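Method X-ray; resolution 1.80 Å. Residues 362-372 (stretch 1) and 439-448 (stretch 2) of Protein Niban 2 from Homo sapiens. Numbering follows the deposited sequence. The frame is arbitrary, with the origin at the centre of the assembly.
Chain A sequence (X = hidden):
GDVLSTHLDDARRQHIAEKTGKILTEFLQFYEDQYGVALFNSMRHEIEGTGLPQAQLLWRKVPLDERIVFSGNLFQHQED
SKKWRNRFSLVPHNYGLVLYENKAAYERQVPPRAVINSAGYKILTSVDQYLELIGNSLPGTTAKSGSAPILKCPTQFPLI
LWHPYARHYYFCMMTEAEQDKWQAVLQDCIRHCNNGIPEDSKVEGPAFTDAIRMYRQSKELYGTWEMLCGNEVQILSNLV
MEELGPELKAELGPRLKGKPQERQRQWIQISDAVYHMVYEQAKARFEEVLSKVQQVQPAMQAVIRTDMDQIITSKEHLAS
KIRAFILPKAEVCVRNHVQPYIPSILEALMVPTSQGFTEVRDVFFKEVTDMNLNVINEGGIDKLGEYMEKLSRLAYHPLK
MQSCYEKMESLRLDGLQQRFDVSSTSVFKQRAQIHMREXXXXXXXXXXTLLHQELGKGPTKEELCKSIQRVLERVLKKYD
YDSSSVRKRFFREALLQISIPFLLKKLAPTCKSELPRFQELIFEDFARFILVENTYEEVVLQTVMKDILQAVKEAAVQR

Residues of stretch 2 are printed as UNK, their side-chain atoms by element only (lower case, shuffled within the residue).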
# COMPACT_ATOMS: atom_id res chain seq x y z
N ASP A 362 16.72 12.98 -11.84
CA ASP A 362 18.18 13.02 -11.96
C ASP A 362 18.74 11.65 -12.31
O ASP A 362 19.67 11.53 -13.11
CB ASP A 362 18.79 13.55 -10.67
CG ASP A 362 18.42 15.00 -10.40
OD1 ASP A 362 17.83 15.65 -11.30
OD2 ASP A 362 18.71 15.49 -9.29
N VAL A 363 18.18 10.59 -11.71
CA VAL A 363 18.65 9.24 -12.01
C VAL A 363 18.32 8.88 -13.45
O VAL A 363 19.13 8.27 -14.16
CB VAL A 363 18.05 8.23 -11.02
CG1 VAL A 363 18.25 6.81 -11.51
CG2 VAL A 363 18.70 8.40 -9.64
N PHE A 364 17.13 9.26 -13.91
CA PHE A 364 16.72 9.01 -15.29
C PHE A 364 17.66 9.72 -16.26
O PHE A 364 18.16 9.12 -17.21
CB PHE A 364 15.29 9.49 -15.48
CG PHE A 364 14.83 9.47 -16.91
CD1 PHE A 364 14.71 8.28 -17.61
CD2 PHE A 364 14.50 10.65 -17.56
CE1 PHE A 364 14.28 8.26 -18.92
CE2 PHE A 364 14.07 10.65 -18.87
CZ PHE A 364 13.96 9.45 -19.55
N PHE A 365 17.92 11.00 -15.99
CA PHE A 365 18.80 11.81 -16.84
C PHE A 365 20.20 11.21 -16.92
O PHE A 365 20.79 11.15 -18.01
CB PHE A 365 18.85 13.23 -16.27
CG PHE A 365 19.55 14.22 -17.15
CD1 PHE A 365 18.85 14.96 -18.08
CD2 PHE A 365 20.91 14.45 -17.01
CE1 PHE A 365 19.48 15.89 -18.88
CE2 PHE A 365 21.55 15.39 -17.81
CZ PHE A 365 20.83 16.10 -18.75
N LYS A 366 20.73 10.75 -15.79
CA LYS A 366 22.06 10.15 -15.77
C LYS A 366 22.11 8.86 -16.57
O LYS A 366 23.06 8.62 -17.32
CB LYS A 366 22.50 9.90 -14.32
CG LYS A 366 23.73 9.01 -14.20
CD LYS A 366 24.08 8.77 -12.74
CE LYS A 366 24.99 7.57 -12.60
NZ LYS A 366 26.14 7.68 -13.54
N GLU A 367 21.08 8.01 -16.43
CA GLU A 367 21.10 6.72 -17.12
C GLU A 367 20.98 6.90 -18.62
O GLU A 367 21.64 6.20 -19.39
CB GLU A 367 19.98 5.83 -16.57
CG GLU A 367 20.24 5.37 -15.15
CD GLU A 367 21.52 4.56 -15.03
OE1 GLU A 367 21.72 3.63 -15.84
OE2 GLU A 367 22.32 4.87 -14.13
N VAL A 368 20.16 7.86 -19.06
CA VAL A 368 20.05 8.13 -20.49
C VAL A 368 21.36 8.68 -21.03
O VAL A 368 21.82 8.31 -22.11
CB VAL A 368 18.87 9.08 -20.77
CG1 VAL A 368 18.95 9.63 -22.18
CG2 VAL A 368 17.54 8.36 -20.54
N THR A 369 22.00 9.57 -20.26
CA THR A 369 23.28 10.13 -20.68
C THR A 369 24.36 9.05 -20.73
O THR A 369 25.18 9.02 -21.66
CB THR A 369 23.70 11.26 -19.75
OG1 THR A 369 22.63 12.21 -19.66
CG2 THR A 369 24.93 11.97 -20.30
N ASP A 370 24.37 8.16 -19.74
CA ASP A 370 25.31 7.05 -19.77
C ASP A 370 25.11 6.19 -21.01
O ASP A 370 26.08 5.74 -21.63
CB ASP A 370 25.19 6.21 -18.49
CG ASP A 370 25.94 6.82 -17.32
OD1 ASP A 370 26.60 7.86 -17.52
OD2 ASP A 370 25.85 6.28 -16.20
N MET A 371 23.85 5.96 -21.41
CA MET A 371 23.59 5.28 -22.68
C MET A 371 24.12 6.09 -23.86
O MET A 371 24.73 5.54 -24.79
CB MET A 371 22.10 5.02 -22.86
CG MET A 371 21.74 4.65 -24.30
SD MET A 371 19.98 4.70 -24.60
CE MET A 371 19.42 3.68 -23.25
N ASN A 372 23.91 7.41 -23.83
CA ASN A 372 24.37 8.27 -24.91
C ASN A 372 25.89 8.21 -25.05
O ASN A 372 26.42 8.18 -26.17
CB ASN A 372 23.91 9.70 -24.65
CG ASN A 372 23.70 10.49 -25.92
OD1 ASN A 372 23.53 9.93 -27.00
ND2 ASN A 372 23.71 11.81 -25.79
N UNK A 439 6.45 6.57 -11.93
CA UNK A 439 6.86 7.67 -12.80
C UNK A 439 8.20 7.38 -13.47
O UNK A 439 8.43 7.79 -14.62
c UNK A 439 5.53 9.48 -11.62
c UNK A 439 4.51 9.38 -12.75
c UNK A 439 6.91 8.98 -12.02
n UNK A 439 3.45 8.61 -12.53
o UNK A 439 4.69 9.98 -13.81
N UNK A 440 9.09 6.65 -12.79
CA UNK A 440 10.33 6.23 -13.44
C UNK A 440 10.04 5.24 -14.56
O UNK A 440 10.61 5.35 -15.65
s UNK A 440 13.62 6.41 -13.68
c UNK A 440 14.69 6.65 -12.27
c UNK A 440 11.29 5.63 -12.42
c UNK A 440 12.57 5.08 -13.03
N UNK A 441 9.16 4.27 -14.31
CA UNK A 441 8.83 3.31 -15.36
C UNK A 441 8.18 4.00 -16.55
O UNK A 441 8.48 3.68 -17.70
o UNK A 441 8.86 0.49 -16.18
c UNK A 441 7.90 2.21 -14.82
c UNK A 441 7.81 1.01 -15.76
o UNK A 441 6.67 0.57 -16.05
N UNK A 442 7.31 4.97 -16.28
CA UNK A 442 6.69 5.71 -17.39
C UNK A 442 7.74 6.48 -18.17
O UNK A 442 7.66 6.58 -19.40
c UNK A 442 4.43 5.90 -16.25
c UNK A 442 5.61 6.65 -16.87
o UNK A 442 4.33 4.67 -16.35
n UNK A 442 3.54 6.64 -15.60
N UNK A 443 8.74 7.04 -17.49
CA UNK A 443 9.76 7.83 -18.18
C UNK A 443 10.59 6.95 -19.11
O UNK A 443 10.84 7.32 -20.27
c UNK A 443 10.65 8.55 -17.17
N UNK A 444 11.02 5.78 -18.63
CA UNK A 444 11.85 4.93 -19.48
C UNK A 444 11.01 4.28 -20.58
O UNK A 444 11.49 4.12 -21.71
c UNK A 444 12.61 3.89 -18.65
c UNK A 444 13.55 4.59 -17.67
c UNK A 444 11.66 2.95 -17.94
N UNK A 445 9.76 3.93 -20.29
CA UNK A 445 8.90 3.39 -21.35
C UNK A 445 8.67 4.42 -22.43
O UNK A 445 8.76 4.13 -23.63
c UNK A 445 5.49 3.18 -22.21
c UNK A 445 4.62 2.73 -23.19
c UNK A 445 7.56 2.92 -20.77
c UNK A 445 6.82 1.22 -22.49
o UNK A 445 4.00 1.07 -24.80
c UNK A 445 5.96 0.77 -23.47
c UNK A 445 6.60 2.43 -21.84
c UNK A 445 4.86 1.53 -23.82
N UNK A 446 8.34 5.65 -22.03
CA UNK A 446 8.15 6.74 -22.98
C UNK A 446 9.42 6.98 -23.79
O UNK A 446 9.38 7.13 -25.02
o UNK A 446 6.51 7.77 -21.54
c UNK A 446 7.51 9.14 -23.26
c UNK A 446 7.73 8.01 -22.26
N UNK A 447 10.57 7.03 -23.11
CA UNK A 447 11.84 7.25 -23.81
C UNK A 447 12.08 6.18 -24.86
O UNK A 447 12.45 6.49 -26.00
c UNK A 447 16.44 6.87 -24.41
c UNK A 447 14.64 8.90 -23.85
c UNK A 447 14.33 7.59 -23.49
c UNK A 447 15.85 9.19 -24.48
c UNK A 447 13.01 7.28 -22.83
c UNK A 447 16.75 8.17 -24.75
c UNK A 447 15.24 6.58 -23.78
N UNK A 448 11.86 4.91 -24.50
CA UNK A 448 12.07 3.82 -25.45
C UNK A 448 11.14 3.95 -26.64
O UNK A 448 11.57 3.87 -27.80
c UNK A 448 12.00 1.29 -25.74
c UNK A 448 11.87 2.47 -24.77
o UNK A 448 12.37 -1.05 -25.71
c UNK A 448 11.97 -0.06 -25.06
o UNK A 448 11.53 -0.15 -23.90

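Both stretches are helical throughout, and their axes run 31° apart in the same general direction, approaching to 10.7 Å. Position 439 carries three carbons, the third bearing one oxygen and one nitrogen; this terminal amide at the end of a three-carbon chain, out of reach of stretch 1, is Gln439. Position 440 has an unbranched chain of two carbons, a sulfur and a final carbon; the final carbon lies near Val363 CG1 and the sulfur near Phe364 CB, and the thioether identifies Met440. Its CA-to-CB bond points sideways, but the end of the side chain comes nearer: Met440 CE lies 3.6 Å from Val363 CG1, and Met440 SD is 3.9 Å from Phe364 CB.

At position 441 two carbons end in a pair of oxygens, a short carboxylate out of reach of stretch 1, hence Asp441; both oxygens are hydrogen-bonded elsewhere in the structure. Position 442 has the same two-carbon length but ends in one oxygen and one nitrogen, likewise out of reach, so it is Asn442.

Position 443 has a single side-chain carbon, its CB, set 4.0 Å from the centroid of the Phe364 ring and 8° off its normal. A lone CB means Ala443, and its methyl makes a CH-pi contact over the ring face. Position 444 shows one carbon carrying two more, one of these branches lying near Phe364 CD1; the beta-branched pattern is that of Val444, and Val444 CG1 is 3.9 Å from Phe364 CD1.

Position 445 has one carbon followed by a six-carbon ring bearing an oxygen; this phenol, which does not reach stretch 1, is Tyr445. At position 446 one carbon carries an oxygen and a carbon, and the side chain makes no contact with stretch 1; this is Thr446. Thr446 OG1 turns back on its own helix, donating a hydrogen bond to Asn442 O at 2.7 Å.

Position 447 has one carbon and a six-carbon ring without oxygen. Its CA-to-CB bond points toward stretch 1, and Val368 CG2 sits over one face of the ring while Met371 SD approaches the edge, so it is Phe447. Val368 CG2 is 4.1 Å from the centroid of the Phe447 ring, and Met371 SD is 4.2 Å from Phe447 CE2. Position 448 ends the stretch with three carbons, the third carrying two oxygens, out of reach: Glu448.

The contact is an exchange of aromatic side chains, with no hydrogen bond crossing between the helices. Phe364 is a knob seated among Met440, Ala443, Val444 and Phe447, while Phe447 reaches back to Val368 and Met371. The two phenylalanines meet where Phe364 CZ comes within 4.0 Å of Phe447 CB. The 341 Å² buried between the stretches thus rests on apolar packing, with the small Ala443 methyl lying directly against the Phe364 ring.

Stretch 2 439-448: QMDNAVYTFE
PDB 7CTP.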